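Local coordinates for surface glycoprotein (Trypanosoma brucei, PDB 5KLH) that is an insect-stage surface antigen of the parasite, probably acting as a sensor through its bilobed ectodomain, at residues R97-Q105 and D114-F122. Numbering follows the deposited sequence.
Sequences RWFSCSSSQ and DCQEKHEQF
The Phe99 ring lies against helix 116-122, one face covered by His119, whose CA sits 3.8 Å from the ring centroid in a CH-pi contact. Cys115 CB meets the ring edge at Phe99 CE1, while CZ reaches the backbone N of His119. With CG anti to the backbone N (chi1 -176°), Phe99 extends from strand 97-100 onto the helix. The Phe122 ring passes it in the opposite direction, planes at 49°, and Phe99 CB makes an off-centre CH-pi contact with it, 4.1 Å from its centroid; Arg97 O lies at the Phe122 edge, 3.6 Å from CZ. The His119 ring leans obliquely on Phe99 through CD2, and its NE2 is hydrogen-bonded to Tyr133. Beyond this aromatic cluster the Cys101-Cys115 disulfide (SG to SG 2.0 Å) ties the residue just past the strand to the N-cap of the helix, where Asp114 OD1 accepts from Gln116 N in an Asx turn. Lys118 crosses Gln105 at about a right angle, and a water links Gln105 O to Lys118 N. No direct hydrogen bond joins the segments: disulfide and water tie the loop after the strand to the helix start, while Phe99 packing joins strand and helix in the smaller, disulfide-rich lobe.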
loop_
_atom_site.group_PDB
_atom_site.type_symbol
_atom_site.label_atom_id
_atom_site.label_comp_id
_atom_site.label_asym_id
_atom_site.label_seq_id
_atom_site.Cartn_x
_atom_site.Cartn_y
_atom_site.Cartn_z
ATOM N N ARG A 97 15.243 3.948 -0.800
ATOM C CA ARG A 97 14.754 5.110 -1.536
ATOM C C ARG A 97 15.929 5.796 -2.216
ATOM O O ARG A 97 16.830 6.321 -1.549
ATOM C CB ARG A 97 13.987 6.070 -0.619
ATOM C CG ARG A 97 12.657 5.488 -0.110
ATOM C CD ARG A 97 11.879 4.770 -1.237
ATOM N NE ARG A 97 10.804 3.908 -0.736
ATOM C CZ ARG A 97 9.801 3.437 -1.478
ATOM N NH1 ARG A 97 9.709 3.743 -2.769
ATOM N NH2 ARG A 97 8.877 2.660 -0.925
ATOM N N TRP A 98 15.921 5.760 -3.549
ATOM C CA TRP A 98 17.044 6.214 -4.355
ATOM C C TRP A 98 16.932 7.675 -4.760
ATOM O O TRP A 98 15.842 8.162 -5.039
ATOM C CB TRP A 98 17.162 5.364 -5.619
ATOM C CG TRP A 98 17.780 4.030 -5.404
ATOM C CD1 TRP A 98 17.187 2.923 -4.870
ATOM C CD2 TRP A 98 19.115 3.652 -5.740
ATOM N NE1 TRP A 98 18.080 1.878 -4.839
ATOM C CE2 TRP A 98 19.270 2.298 -5.371
ATOM C CE3 TRP A 98 20.200 4.324 -6.308
ATOM C CZ2 TRP A 98 20.466 1.606 -5.563
ATOM C CZ3 TRP A 98 21.385 3.637 -6.493
ATOM C CH2 TRP A 98 21.510 2.293 -6.119
ATOM N N PHE A 99 18.073 8.351 -4.811
ATOM C CA PHE A 99 18.153 9.676 -5.413
ATOM C C PHE A 99 18.651 9.534 -6.842
ATOM O O PHE A 99 19.757 9.041 -7.080
ATOM C CB PHE A 99 19.081 10.599 -4.613
ATOM C CG PHE A 99 19.115 12.012 -5.133
ATOM C CD1 PHE A 99 19.978 12.368 -6.158
ATOM C CD2 PHE A 99 18.274 12.972 -4.599
ATOM C CE1 PHE A 99 20.000 13.666 -6.646
ATOM C CE2 PHE A 99 18.288 14.268 -5.075
ATOM C CZ PHE A 99 19.164 14.611 -6.104
ATOM N N SER A 100 17.814 9.945 -7.793
ATOM C CA SER A 100 18.174 9.955 -9.206
ATOM C C SER A 100 18.305 11.406 -9.637
ATOM O O SER A 100 17.416 12.215 -9.361
ATOM C CB SER A 100 17.118 9.247 -10.054
ATOM O OG SER A 100 16.848 7.946 -9.555
ATOM N N CYS A 101 19.411 11.746 -10.285
ATOM C CA CYS A 101 19.595 13.129 -10.707
ATOM C C CYS A 101 18.749 13.378 -11.943
ATOM O O CYS A 101 18.968 12.764 -12.988
ATOM C CB CYS A 101 21.066 13.436 -10.987
ATOM S SG CYS A 101 21.361 15.135 -11.531
ATOM N N SER A 102 17.780 14.275 -11.805
ATOM C CA SER A 102 16.887 14.644 -12.897
ATOM C C SER A 102 17.012 16.134 -13.160
ATOM O O SER A 102 17.553 16.853 -12.328
ATOM C CB SER A 102 15.454 14.293 -12.546
ATOM O OG SER A 102 15.032 15.094 -11.462
ATOM N N SER A 103 16.477 16.603 -14.282
ATOM C CA SER A 103 16.603 18.022 -14.613
ATOM C C SER A 103 16.020 18.905 -13.523
ATOM O O SER A 103 16.538 20.000 -13.274
ATOM C CB SER A 103 15.928 18.337 -15.953
ATOM O OG SER A 103 16.637 17.735 -17.023
ATOM N N SER A 104 14.977 18.418 -12.850
ATOM C CA SER A 104 14.248 19.211 -11.859
ATOM C C SER A 104 15.134 19.622 -10.690
ATOM O O SER A 104 14.906 20.654 -10.077
ATOM C CB SER A 104 13.027 18.447 -11.346
ATOM O OG SER A 104 13.414 17.264 -10.671
ATOM N N GLN A 105 16.143 18.815 -10.382
ATOM C CA GLN A 105 17.034 19.144 -9.272
ATOM C C GLN A 105 18.480 19.319 -9.703
ATOM O O GLN A 105 19.395 19.209 -8.881
ATOM C CB GLN A 105 16.942 18.066 -8.197
ATOM C CG GLN A 105 15.613 18.054 -7.467
ATOM C CD GLN A 105 15.536 16.940 -6.458
ATOM O OE1 GLN A 105 15.909 15.797 -6.751
ATOM N NE2 GLN A 105 15.057 17.259 -5.259
ATOM N N ASP A 114 24.634 18.908 -12.815
ATOM C CA ASP A 114 24.686 17.837 -11.822
ATOM C C ASP A 114 23.782 18.178 -10.649
ATOM O O ASP A 114 23.411 19.336 -10.461
ATOM C CB ASP A 114 26.123 17.599 -11.345
ATOM C CG ASP A 114 26.678 18.772 -10.569
ATOM O OD1 ASP A 114 26.280 18.960 -9.396
ATOM O OD2 ASP A 114 27.508 19.514 -11.137
ATOM N N CYS A 115 23.436 17.169 -9.856
ATOM C CA CYS A 115 22.548 17.365 -8.713
ATOM C C CYS A 115 23.242 17.297 -7.365
ATOM O O CYS A 115 22.621 16.898 -6.379
ATOM C CB CYS A 115 21.441 16.313 -8.714
ATOM S SG CYS A 115 20.416 16.294 -10.165
ATOM N N GLN A 116 24.513 17.679 -7.303
ATOM C CA GLN A 116 25.268 17.484 -6.071
ATOM C C GLN A 116 24.623 18.121 -4.845
ATOM O O GLN A 116 24.522 17.477 -3.802
ATOM C CB GLN A 116 26.695 18.002 -6.238
ATOM C CG GLN A 116 27.555 17.093 -7.103
ATOM C CD GLN A 116 29.027 17.418 -6.991
ATOM O OE1 GLN A 116 29.592 17.408 -5.895
ATOM N NE2 GLN A 116 29.658 17.703 -8.123
ATOM N N GLU A 117 24.179 19.371 -4.955
ATOM C CA GLU A 117 23.607 20.028 -3.779
ATOM C C GLU A 117 22.335 19.333 -3.289
ATOM O O GLU A 117 22.165 19.128 -2.089
ATOM C CB GLU A 117 23.310 21.506 -4.051
ATOM C CG GLU A 117 22.630 22.194 -2.863
ATOM C CD GLU A 117 22.488 23.699 -3.045
ATOM O OE1 GLU A 117 22.357 24.147 -4.203
ATOM O OE2 GLU A 117 22.508 24.428 -2.028
ATOM N N LYS A 118 21.441 18.987 -4.213
ATOM C CA LYS A 118 20.202 18.315 -3.846
ATOM C C LYS A 118 20.468 16.904 -3.328
ATOM O O LYS A 118 19.776 16.446 -2.422
ATOM C CB LYS A 118 19.229 18.257 -5.029
ATOM C CG LYS A 118 18.607 19.593 -5.377
ATOM C CD LYS A 118 17.688 20.072 -4.280
ATOM C CE LYS A 118 16.865 21.254 -4.777
ATOM N NZ LYS A 118 16.415 21.021 -6.186
ATOM N N HIS A 119 21.464 16.230 -3.896
ATOM C CA HIS A 119 21.845 14.898 -3.418
ATOM C C HIS A 119 22.347 14.984 -1.977
ATOM O O HIS A 119 21.943 14.190 -1.118
ATOM C CB HIS A 119 22.912 14.283 -4.323
ATOM C CG HIS A 119 23.299 12.891 -3.931
ATOM N ND1 HIS A 119 24.605 12.452 -3.937
ATOM C CD2 HIS A 119 22.550 11.842 -3.513
ATOM C CE1 HIS A 119 24.643 11.189 -3.544
ATOM N NE2 HIS A 119 23.410 10.798 -3.279
ATOM N N GLU A 120 23.217 15.956 -1.717
ATOM C CA GLU A 120 23.764 16.172 -0.379
ATOM C C GLU A 120 22.651 16.389 0.641
ATOM O O GLU A 120 22.702 15.872 1.754
ATOM C CB GLU A 120 24.718 17.371 -0.380
ATOM C CG GLU A 120 26.059 17.108 -1.048
ATOM C CD GLU A 120 26.769 18.390 -1.455
ATOM O OE1 GLU A 120 26.283 19.481 -1.094
ATOM O OE2 GLU A 120 27.809 18.306 -2.146
ATOM N N GLN A 121 21.641 17.161 0.247
ATOM C CA GLN A 121 20.493 17.415 1.108
ATOM C C GLN A 121 19.725 16.120 1.389
ATOM O O GLN A 121 19.364 15.832 2.534
ATOM C CB GLN A 121 19.568 18.458 0.467
ATOM C CG GLN A 121 18.422 18.903 1.352
ATOM C CD GLN A 121 17.696 20.123 0.796
ATOM O OE1 GLN A 121 17.930 20.538 -0.344
ATOM N NE2 GLN A 121 16.817 20.706 1.605
ATOM N N PHE A 122 19.499 15.341 0.335
ATOM C CA PHE A 122 18.801 14.066 0.439
ATOM C C PHE A 122 19.548 13.091 1.341
ATOM O O PHE A 122 18.934 12.355 2.115
ATOM C CB PHE A 122 18.617 13.460 -0.960
ATOM C CG PHE A 122 17.810 12.186 -0.978
ATOM C CD1 PHE A 122 16.423 12.230 -1.002
ATOM C CD2 PHE A 122 18.443 10.945 -1.004
ATOM C CE1 PHE A 122 15.673 11.060 -1.039
ATOM C CE2 PHE A 122 17.701 9.772 -1.034
ATOM C CZ PHE A 122 16.315 9.827 -1.055
HETATM O O HOH W 1 21.273 20.194 -7.046
#